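Side-chain contacts in chorismate mutase (Corynebacterium glutamicum, PDB 5HUB), which probably catalyses the pericyclic rearrangement of chorismate to prephenate, a step of the shikimate pathway toward the aromatic amino acids: residues A[24-27]-A[28-32]; A[36-39]-A[40-43]. One frame throughout, in Å; residues are numbered along the deposited sequence.

In the fold
Both contacts are local, built from side chains three to five residues apart on one long helix, 11-42: contact 1 (24-27 with 28-32) comes first along the chain, and contact 2 (36-39 with 40-43) follows further down the same helix. Their centres lie about 17 Å apart, and apart from their closeness in sequence they do not touch. Contact 1 falls in the middle of the helix, about 10 Å from the centre of the chain; contact 2 forms its C-terminal end, about 13 Å from that centre. Each also meets the second subunit, which indicates that helix 11-42 runs along the dimer interface, as in the all-helical AroQ class of chorismate mutases.

Contact 1: residues A[24-27]-A[28-32]; sequences LDRE and ILDAV
Arg26 and Asp30, one helical turn apart, form an i to i+4 salt bridge in which two guanidinium nitrogens converge on a single carboxylate oxygen. Arg26 NE lies 2.9 Å from Asp30 OD1, and Arg26 NH2 is equally near, at 2.9 Å from the same Asp30 OD1. The grip is therefore side-on, through the edge of the guanidinium carrying NE and one NH, with OD1 close to the guanidinium plane. Seen from the aspartate the approach is different: both nitrogens come from above the same face of the carboxylate, and the two planes are 45° apart. The N-H...O angle of 148° at NE shows a moderately bent bond, and the one from NH2 is bent to much the same degree. Arg26 reaches this position by a folded chain: CG is anti to the backbone N, and bends at chi2 (86°) and again at chi3 fold the guanidinium forward along the helix, toward the next turn. There NH2 also approaches Leu29 CB at 3.5 Å.

The frame is regular alpha-helix, part of the long helix 11-42 of a chorismate mutase of the all-helical AroQ type; Leu29 N donates to Asp25 O at 2.9 Å, for example. The second subunit packs against this region, with its Ala31 on Ile28 and its Phe66 on Leu29. Arg26 NH1 forms a further salt bridge with Glu69 of the second subunit, so the guanidinium joins an intrahelical anion to one across the interface. Asp25 and Ile28 lie side by side, Asp25 OD1 being 4.0 Å from Ile28 CD1; Asp25 OD1 forms a salt bridge with Arg35 of the second subunit.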
# COMPACT_ATOMS: atom_id res chain seq x y z
N LEU A 24 4.14 8.23 -7.37
CA LEU A 24 3.76 7.72 -6.03
C LEU A 24 3.49 6.26 -6.10
O LEU A 24 3.84 5.55 -5.08
CB LEU A 24 2.55 8.49 -5.53
CG LEU A 24 2.85 9.89 -5.06
CD1 LEU A 24 1.63 10.79 -4.99
CD2 LEU A 24 3.47 9.82 -3.68
N ASP A 25 2.92 5.71 -7.15
CA ASP A 25 2.71 4.25 -7.20
C ASP A 25 4.03 3.56 -7.27
O ASP A 25 4.21 2.50 -6.60
CB ASP A 25 1.78 3.92 -8.37
CG ASP A 25 0.36 4.21 -8.04
OD1 ASP A 25 -0.01 4.39 -6.86
OD2 ASP A 25 -0.45 4.25 -9.05
N ARG A 26 5.02 4.09 -7.92
CA ARG A 26 6.36 3.55 -7.91
C ARG A 26 6.94 3.54 -6.48
O ARG A 26 7.57 2.56 -6.07
CB ARG A 26 7.26 4.35 -8.88
CG ARG A 26 8.77 4.30 -8.73
CD ARG A 26 9.38 3.14 -9.45
NE ARG A 26 9.21 1.93 -8.66
CZ ARG A 26 8.39 0.93 -8.97
NH1 ARG A 26 7.67 0.95 -10.10
NH2 ARG A 26 8.29 -0.09 -8.15
N GLU A 27 6.79 4.65 -5.79
CA GLU A 27 7.30 4.69 -4.42
C GLU A 27 6.55 3.74 -3.54
O GLU A 27 7.18 3.12 -2.62
CB GLU A 27 7.18 6.07 -3.88
CG GLU A 27 8.20 7.02 -4.51
CD GLU A 27 8.17 8.39 -3.89
OE1 GLU A 27 8.87 9.27 -4.45
OE2 GLU A 27 7.41 8.65 -2.91
N ILE A 28 5.26 3.61 -3.61
CA ILE A 28 4.51 2.64 -2.81
C ILE A 28 4.96 1.26 -3.13
O ILE A 28 5.28 0.49 -2.15
CB ILE A 28 2.99 2.80 -3.07
CG1 ILE A 28 2.49 4.11 -2.53
CG2 ILE A 28 2.22 1.60 -2.52
CD1 ILE A 28 1.11 4.53 -3.06
N LEU A 29 5.09 0.87 -4.39
CA LEU A 29 5.54 -0.45 -4.76
C LEU A 29 6.97 -0.71 -4.25
O LEU A 29 7.25 -1.83 -3.71
CB LEU A 29 5.43 -0.70 -6.23
CG LEU A 29 3.98 -0.84 -6.72
CD1 LEU A 29 3.89 -0.61 -8.21
CD2 LEU A 29 3.42 -2.20 -6.37
N ASP A 30 7.85 0.25 -4.37
CA ASP A 30 9.24 0.10 -3.88
C ASP A 30 9.22 -0.20 -2.37
O ASP A 30 9.99 -1.07 -1.88
CB ASP A 30 10.05 1.40 -4.13
CG ASP A 30 10.49 1.60 -5.57
OD1 ASP A 30 10.41 0.65 -6.34
OD2 ASP A 30 10.97 2.72 -5.90
N ALA A 31 8.49 0.56 -1.61
CA ALA A 31 8.45 0.40 -0.15
C ALA A 31 7.76 -0.91 0.18
O ALA A 31 8.22 -1.57 1.19
CB ALA A 31 7.76 1.57 0.49
N VAL A 32 6.67 -1.30 -0.43
CA VAL A 32 6.09 -2.59 -0.20
C VAL A 32 7.03 -3.75 -0.50
O VAL A 32 7.13 -4.70 0.34
CB VAL A 32 4.76 -2.72 -1.03
CG1 VAL A 32 4.26 -4.14 -1.00
CG2 VAL A 32 3.76 -1.71 -0.53

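Contact 2: residues A[36-39]-A[40-43]; sequences TKIS and QTIG
Gln40 N donates to Thr36 O at 2.9 Å with an N-H...O angle of 161°, a sound alpha-helical bond, whereas toward Gly43, the first residue to leave helical backbone angles, the pattern frays: Gly43 N makes only a weak bond to Ser39 O, 3.0 Å long and bent to 126°. In between, Ile42 N is shared, bonding to Ile38 O at 3.1 Å and making a further weak bond to Ser39 O.

Ile38 O also accepts the hydroxyl of Thr41, whose OG1 lies 2.6 Å away. With chi1 at 74°, OG1 sits between the backbone N and the carbonyl carbon of its own residue, and from there it bends back over the preceding turn to meet the carbonyl well off the line of the C=O bond. On another side of the helix Thr36 and Gln40 run alongside each other and point the same way, Thr36 CG2 lying 4.0 Å from the amide carbon CD of Gln40. The methylene CG of Gln40 also passes 3.2 Å from Thr36 O, while Thr36 OG1 bonds back to Val32 O. Ile38 and Ile42 make a looser apolar contact, CG2 to CG2 at 4.4 Å.

This is the C-terminal end of helix 11-42, packed against the second subunit: Tyr17 of that subunit lies on Thr41 and Ile42, and its Ile21 on Ser39. The hydroxyls of Thr36 and Thr41 turn back onto carbonyls of their own helix, and that of Ser39 reaches Gly85 O of the same chain, tying the helix end to the C-terminal part of the chain; Ile38 O thus has a second donor just where the helical bonds become poorer.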
# COMPACT_ATOMS: atom_id res chain seq x y z
N THR A 36 8.45 -6.25 2.48
CA THR A 36 8.13 -7.66 2.39
C THR A 36 9.41 -8.46 2.43
O THR A 36 9.48 -9.45 3.15
CB THR A 36 7.33 -7.89 1.13
OG1 THR A 36 6.08 -7.16 1.23
CG2 THR A 36 7.08 -9.33 0.87
N LYS A 37 10.47 -8.01 1.79
CA LYS A 37 11.76 -8.69 1.82
C LYS A 37 12.27 -8.75 3.28
O LYS A 37 12.75 -9.80 3.73
CB LYS A 37 12.76 -7.96 0.93
CG LYS A 37 14.06 -8.72 0.76
CD LYS A 37 14.91 -8.12 -0.33
CE LYS A 37 15.75 -7.00 0.23
NZ LYS A 37 16.91 -6.67 -0.66
N ILE A 38 12.22 -7.64 3.99
CA ILE A 38 12.68 -7.63 5.40
C ILE A 38 11.79 -8.54 6.21
O ILE A 38 12.33 -9.34 7.04
CB ILE A 38 12.62 -6.23 5.98
CG1 ILE A 38 13.64 -5.36 5.32
CG2 ILE A 38 12.92 -6.27 7.50
CD1 ILE A 38 13.50 -3.88 5.56
N SER A 39 10.50 -8.45 6.12
CA SER A 39 9.62 -9.28 6.87
C SER A 39 9.87 -10.74 6.65
O SER A 39 9.97 -11.50 7.64
CB SER A 39 8.17 -8.89 6.59
OG SER A 39 7.34 -9.61 7.49
N GLN A 40 10.06 -11.15 5.41
CA GLN A 40 10.26 -12.56 5.14
C GLN A 40 11.59 -13.04 5.71
O GLN A 40 11.73 -14.20 6.08
CB GLN A 40 10.18 -12.85 3.64
CG GLN A 40 8.80 -12.61 3.04
CD GLN A 40 8.71 -12.94 1.59
OE1 GLN A 40 9.64 -12.72 0.83
NE2 GLN A 40 7.55 -13.43 1.17
N THR A 41 12.57 -12.15 5.73
CA THR A 41 13.86 -12.51 6.28
C THR A 41 13.80 -12.75 7.79
O THR A 41 14.52 -13.63 8.30
CB THR A 41 14.96 -11.46 5.97
OG1 THR A 41 14.78 -10.29 6.76
CG2 THR A 41 15.06 -11.14 4.53
N ILE A 42 12.95 -12.03 8.51
CA ILE A 42 12.88 -12.03 10.00
C ILE A 42 11.76 -12.86 10.71
O ILE A 42 11.77 -13.06 11.93
CB ILE A 42 12.85 -10.58 10.61
CG1 ILE A 42 11.51 -9.86 10.52
CG2 ILE A 42 13.96 -9.74 10.04
CD1 ILE A 42 11.51 -8.53 11.23
N GLY A 43 10.77 -13.28 9.92
CA GLY A 43 9.54 -13.87 10.44
C GLY A 43 9.90 -15.15 11.15
O GLY A 43 10.63 -15.98 10.58